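Local coordinates for protein replicative DNA helicase DnaB, 1st part (Mycobacterium tuberculosis, PDB 2R5U) that probably unwinds duplex DNA ahead of the replisome as an ATP-dependent 5'-3' hexameric helicase, of which this chain is the N-terminal domain, at residues A64-R78 against V87-I100. Numbering follows the deposited sequence.
Sequences AHQNVYDAILDLYGR and VAAELDRRGLLRRI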
loop_
_atom_site.group_PDB
_atom_site.type_symbol
_atom_site.label_atom_id
_atom_site.label_comp_id
_atom_site.label_asym_id
_atom_site.label_seq_id
_atom_site.Cartn_x
_atom_site.Cartn_y
_atom_site.Cartn_z
ATOM N N ALA B 64 26.491 5.779 9.564
ATOM C CA ALA B 64 26.760 6.322 10.899
ATOM C C ALA B 64 27.420 7.712 10.839
ATOM O O ALA B 64 27.078 8.588 11.626
ATOM C CB ALA B 64 27.623 5.360 11.722
ATOM N N HIS B 65 28.349 7.891 9.901
ATOM C CA HIS B 65 29.038 9.150 9.710
ATOM C C HIS B 65 28.108 10.246 9.195
ATOM O O HIS B 65 28.188 11.366 9.666
ATOM C CB HIS B 65 30.263 9.005 8.808
ATOM C CG HIS B 65 31.321 8.113 9.370
ATOM N ND1 HIS B 65 32.404 7.694 8.636
ATOM C CD2 HIS B 65 31.464 7.565 10.602
ATOM C CE1 HIS B 65 33.182 6.939 9.390
ATOM N NE2 HIS B 65 32.632 6.841 10.587
ATOM N N GLN B 66 27.221 9.921 8.243
ATOM C CA GLN B 66 26.220 10.898 7.784
ATOM C C GLN B 66 25.327 11.345 8.932
ATOM O O GLN B 66 24.984 12.516 9.022
ATOM C CB GLN B 66 25.331 10.368 6.635
ATOM C CG GLN B 66 24.539 11.488 5.931
ATOM C CD GLN B 66 25.438 12.440 5.164
ATOM O OE1 GLN B 66 25.482 13.649 5.450
ATOM N NE2 GLN B 66 26.197 11.901 4.216
ATOM N N ASN B 67 24.933 10.406 9.782
ATOM C CA ASN B 67 24.062 10.691 10.924
ATOM C C ASN B 67 24.750 11.693 11.857
ATOM O O ASN B 67 24.129 12.665 12.314
ATOM C CB ASN B 67 23.752 9.426 11.732
ATOM C CG ASN B 67 22.795 8.438 11.009
ATOM O OD1 ASN B 67 22.029 8.806 10.114
ATOM N ND2 ASN B 67 22.826 7.186 11.448
ATOM N N VAL B 68 26.028 11.443 12.148
ATOM C CA VAL B 68 26.783 12.319 13.045
ATOM C C VAL B 68 26.878 13.711 12.428
ATOM O O VAL B 68 26.569 14.708 13.092
ATOM C CB VAL B 68 28.179 11.771 13.365
ATOM C CG1 VAL B 68 28.988 12.801 14.218
ATOM C CG2 VAL B 68 28.042 10.448 14.105
ATOM N N TYR B 69 27.279 13.761 11.158
ATOM C CA TYR B 69 27.396 15.013 10.428
ATOM C C TYR B 69 26.093 15.821 10.436
ATOM O O TYR B 69 26.109 17.033 10.690
ATOM C CB TYR B 69 27.855 14.740 8.994
ATOM C CG TYR B 69 28.058 15.986 8.151
ATOM C CD1 TYR B 69 29.255 16.687 8.196
ATOM C CD2 TYR B 69 27.042 16.455 7.303
ATOM C CE1 TYR B 69 29.448 17.816 7.434
ATOM C CE2 TYR B 69 27.224 17.591 6.521
ATOM C CZ TYR B 69 28.434 18.264 6.602
ATOM O OH TYR B 69 28.658 19.375 5.849
ATOM N N ASP B 70 24.979 15.145 10.145
ATOM C CA ASP B 70 23.650 15.792 10.096
ATOM C C ASP B 70 23.259 16.362 11.468
ATOM O O ASP B 70 22.703 17.461 11.545
ATOM C CB ASP B 70 22.558 14.815 9.614
ATOM C CG ASP B 70 22.776 14.314 8.182
ATOM O OD1 ASP B 70 23.662 14.832 7.448
ATOM O OD2 ASP B 70 22.054 13.355 7.790
ATOM N N ALA B 71 23.571 15.623 12.537
ATOM C CA ALA B 71 23.321 16.096 13.899
ATOM C C ALA B 71 24.143 17.369 14.230
ATOM O O ALA B 71 23.604 18.334 14.786
ATOM C CB ALA B 71 23.597 14.990 14.916
ATOM N N ILE B 72 25.423 17.381 13.861
ATOM C CA ILE B 72 26.268 18.583 14.040
ATOM C C ILE B 72 25.694 19.786 13.254
ATOM O O ILE B 72 25.562 20.895 13.786
ATOM C CB ILE B 72 27.732 18.323 13.630
ATOM C CG1 ILE B 72 28.350 17.162 14.450
ATOM C CG2 ILE B 72 28.566 19.587 13.790
ATOM C CD1 ILE B 72 29.738 16.700 13.892
ATOM N N LEU B 73 25.355 19.569 11.990
ATOM C CA LEU B 73 24.793 20.638 11.178
ATOM C C LEU B 73 23.469 21.136 11.755
ATOM O O LEU B 73 23.191 22.333 11.707
ATOM C CB LEU B 73 24.597 20.193 9.730
ATOM C CG LEU B 73 25.813 19.981 8.830
ATOM C CD1 LEU B 73 25.365 20.346 7.425
ATOM C CD2 LEU B 73 27.066 20.776 9.223
ATOM N N ASP B 74 22.650 20.219 12.282
ATOM C CA ASP B 74 21.390 20.603 12.957
ATOM C C ASP B 74 21.621 21.609 14.080
ATOM O O ASP B 74 20.933 22.636 14.164
ATOM C CB ASP B 74 20.675 19.387 13.540
ATOM C CG ASP B 74 19.356 19.118 12.875
ATOM O OD1 ASP B 74 19.353 18.474 11.796
ATOM O OD2 ASP B 74 18.316 19.561 13.439
ATOM N N LEU B 75 22.584 21.290 14.941
ATOM C CA LEU B 75 22.966 22.133 16.067
ATOM C C LEU B 75 23.549 23.472 15.613
ATOM O O LEU B 75 23.146 24.527 16.087
ATOM C CB LEU B 75 23.954 21.385 16.961
ATOM C CG LEU B 75 23.332 20.252 17.800
ATOM C CD1 LEU B 75 24.414 19.393 18.430
ATOM C CD2 LEU B 75 22.423 20.828 18.872
ATOM N N TYR B 76 24.493 23.405 14.678
ATOM C CA TYR B 76 25.162 24.585 14.144
ATOM C C TYR B 76 24.179 25.569 13.464
ATOM O O TYR B 76 24.293 26.783 13.642
ATOM C CB TYR B 76 26.271 24.123 13.200
ATOM C CG TYR B 76 27.035 25.192 12.452
ATOM C CD1 TYR B 76 28.142 25.825 13.028
ATOM C CD2 TYR B 76 26.710 25.497 11.132
ATOM C CE1 TYR B 76 28.875 26.778 12.311
ATOM C CE2 TYR B 76 27.424 26.441 10.412
ATOM C CZ TYR B 76 28.495 27.079 11.005
ATOM O OH TYR B 76 29.192 27.998 10.264
ATOM N N GLY B 77 23.226 25.041 12.696
ATOM C CA GLY B 77 22.190 25.855 12.046
ATOM C C GLY B 77 21.265 26.541 13.045
ATOM O O GLY B 77 20.596 27.512 12.712
ATOM N N ARG B 78 21.258 26.035 14.275
ATOM C CA ARG B 78 20.483 26.601 15.368
ATOM C C ARG B 78 21.276 27.503 16.284
ATOM O O ARG B 78 20.738 28.009 17.258
ATOM C CB ARG B 78 19.846 25.482 16.179
ATOM C CG ARG B 78 18.570 24.966 15.576
ATOM C CD ARG B 78 17.867 24.044 16.542
ATOM N NE ARG B 78 18.382 22.684 16.461
ATOM C CZ ARG B 78 18.662 21.925 17.515
ATOM N NH1 ARG B 78 18.486 22.398 18.743
ATOM N NH2 ARG B 78 19.129 20.697 17.344
ATOM N N VAL B 87 25.824 16.786 20.809
ATOM C CA VAL B 87 25.659 15.947 19.617
ATOM C C VAL B 87 25.067 14.563 19.952
ATOM O O VAL B 87 24.185 14.089 19.237
ATOM C CB VAL B 87 26.975 15.827 18.792
ATOM C CG1 VAL B 87 26.824 14.768 17.645
ATOM C CG2 VAL B 87 27.365 17.163 18.197
ATOM N N ALA B 88 25.549 13.915 21.016
ATOM C CA ALA B 88 24.965 12.659 21.499
ATOM C C ALA B 88 23.474 12.803 21.830
ATOM O O ALA B 88 22.676 11.877 21.596
ATOM C CB ALA B 88 25.736 12.110 22.727
ATOM N N ALA B 89 23.106 13.966 22.367
ATOM C CA ALA B 89 21.715 14.248 22.688
ATOM C C ALA B 89 20.879 14.512 21.431
ATOM O O ALA B 89 19.725 14.095 21.367
ATOM C CB ALA B 89 21.616 15.427 23.671
ATOM N N GLU B 90 21.442 15.225 20.454
ATOM C CA GLU B 90 20.776 15.424 19.169
ATOM C C GLU B 90 20.571 14.076 18.453
ATOM O O GLU B 90 19.473 13.806 17.961
ATOM C CB GLU B 90 21.535 16.439 18.290
ATOM C CG GLU B 90 21.012 16.567 16.850
ATOM C CD GLU B 90 19.613 17.159 16.752
ATOM O OE1 GLU B 90 19.310 18.082 17.533
ATOM O OE2 GLU B 90 18.817 16.704 15.885
ATOM N N LEU B 91 21.595 13.223 18.444
ATOM C CA LEU B 91 21.465 11.845 17.918
ATOM C C LEU B 91 20.429 10.997 18.659
ATOM O O LEU B 91 19.629 10.302 18.030
ATOM C CB LEU B 91 22.827 11.127 17.889
ATOM C CG LEU B 91 23.856 11.647 16.869
ATOM C CD1 LEU B 91 25.233 11.142 17.260
ATOM C CD2 LEU B 91 23.528 11.270 15.438
ATOM N N ASP B 92 20.447 11.053 19.994
ATOM C CA ASP B 92 19.450 10.376 20.830
ATOM C C ASP B 92 18.006 10.843 20.546
ATOM O O ASP B 92 17.097 10.025 20.491
ATOM C CB ASP B 92 19.801 10.545 22.314
ATOM C CG ASP B 92 18.934 9.705 23.227
ATOM O OD1 ASP B 92 18.998 8.454 23.147
ATOM O OD2 ASP B 92 18.194 10.306 24.039
ATOM N N ARG B 93 17.801 12.144 20.351
ATOM C CA ARG B 93 16.482 12.649 19.946
ATOM C C ARG B 93 16.027 12.027 18.625
ATOM O O ARG B 93 14.845 11.793 18.422
ATOM C CB ARG B 93 16.472 14.178 19.825
ATOM C CG ARG B 93 16.290 14.884 21.153
ATOM C CD ARG B 93 16.081 16.388 20.977
ATOM N NE ARG B 93 17.286 17.058 20.507
ATOM C CZ ARG B 93 18.132 17.743 21.277
ATOM N NH1 ARG B 93 17.908 17.889 22.581
ATOM N NH2 ARG B 93 19.205 18.298 20.726
ATOM N N ARG B 94 16.978 11.754 17.738
ATOM C CA ARG B 94 16.664 11.177 16.445
ATOM C C ARG B 94 16.538 9.639 16.471
ATOM O O ARG B 94 16.242 9.023 15.444
ATOM C CB ARG B 94 17.711 11.621 15.426
ATOM C CG ARG B 94 17.535 13.051 14.930
ATOM C CD ARG B 94 18.877 13.729 14.819
ATOM N NE ARG B 94 18.955 14.649 13.687
ATOM C CZ ARG B 94 19.848 14.549 12.702
ATOM N NH1 ARG B 94 20.769 13.570 12.708
ATOM N NH2 ARG B 94 19.828 15.434 11.710
ATOM N N GLY B 95 16.746 9.030 17.638
ATOM C CA GLY B 95 16.774 7.568 17.772
ATOM C C GLY B 95 17.996 6.896 17.148
ATOM O O GLY B 95 17.988 5.686 16.894
ATOM N N LEU B 96 19.057 7.666 16.904
ATOM C CA LEU B 96 20.221 7.154 16.163
ATOM C C LEU B 96 21.479 6.934 16.997
ATOM O O LEU B 96 22.481 6.432 16.482
ATOM C CB LEU B 96 20.544 8.062 14.972
ATOM C CG LEU B 96 19.481 8.219 13.882
ATOM C CD1 LEU B 96 19.697 9.508 13.127
ATOM C CD2 LEU B 96 19.466 7.013 12.937
ATOM N N LEU B 97 21.434 7.308 18.276
ATOM C CA LEU B 97 22.612 7.231 19.138
ATOM C C LEU B 97 23.109 5.793 19.319
ATOM O O LEU B 97 24.319 5.540 19.254
ATOM C CB LEU B 97 22.373 7.907 20.500
ATOM C CG LEU B 97 23.605 8.028 21.414
ATOM C CD1 LEU B 97 24.730 8.838 20.751
ATOM C CD2 LEU B 97 23.255 8.620 22.764
ATOM N N ARG B 98 22.169 4.868 19.531
ATOM C CA ARG B 98 22.475 3.436 19.650
ATOM C C ARG B 98 22.904 2.833 18.320
ATOM O O ARG B 98 23.754 1.943 18.281
ATOM C CB ARG B 98 21.281 2.668 20.215
ATOM N N ARG B 99 22.335 3.341 17.229
ATOM C CA ARG B 99 22.717 2.918 15.876
ATOM C C ARG B 99 24.235 3.000 15.644
ATOM O O ARG B 99 24.812 2.115 15.003
ATOM C CB ARG B 99 21.976 3.759 14.825
ATOM C CG ARG B 99 21.788 3.095 13.460
ATOM C CD ARG B 99 20.397 2.474 13.334
ATOM N NE ARG B 99 19.384 3.446 12.911
ATOM C CZ ARG B 99 18.125 3.473 13.355
ATOM N NH1 ARG B 99 17.708 2.590 14.259
ATOM N NH2 ARG B 99 17.279 4.396 12.904
ATOM N N ILE B 100 24.874 4.045 16.182
ATOM C CA ILE B 100 26.286 4.341 15.927
ATOM C C ILE B 100 27.253 3.901 17.049
ATOM O O ILE B 100 28.471 3.921 16.862
ATOM C CB ILE B 100 26.498 5.850 15.609
ATOM C CG1 ILE B 100 26.324 6.705 16.873
ATOM C CG2 ILE B 100 25.528 6.319 14.512
ATOM C CD1 ILE B 100 26.995 8.057 16.797
#
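Ala71 and Glu90 meet where helix 64-77 and helix 87-93 of the all-helical DnaB N-terminal domain cross at 109°, their axes 9.1 Å apart at closest approach. At the crossing Ala71 CB lies 3.6 Å from Glu90 CG and also touches Leu91 CD2. On the buried side, Val87 CG2 touches both Ile72 CG1 and Leu75 CD1, 3.7 Å from the latter.

A salt-bridge network runs along the more exposed flank. Glu90 leaves its helix with CG anti to the backbone N (chi1 172°) and bends at chi2, which brings its carboxylate among three arginines. Glu90 OE1 forms a salt bridge with Arg78 NH2 (2.6 Å) and accepts a nearly straight hydrogen bond from Arg93 NH2 (3.2 Å), which comes from above the carboxylate plane. Glu90 OE2 forms a salt bridge with Arg94 NE at 3.0 Å. Arg94 lays one guanidinium face over Ala71 CA and makes a weak, bent hydrogen bond from NH2 to Asp74 OD1, so this arginine bridges two acids whose carboxylates stack nearly parallel. Its positive charge probably offsets their mutual repulsion.

Beyond the Schellman motif at Gly95, the chain continues towards the N-terminal end of helix 64-77. Leu96 sets both methyls against the Asn67 amide, and Ile100 spans the first helical turn, with CG2 3.6 Å from Ala64 CB and CD1 on Val68 CG2.

Helix 102-111 packs on Val68, Val87 and Ile100, while Val87 also reaches helix 31-43 and Ile72 meets helix 45-52. Asp92 of helix 84-93 forms a salt bridge with Lys129 of a neighbouring subunit of the hexamer.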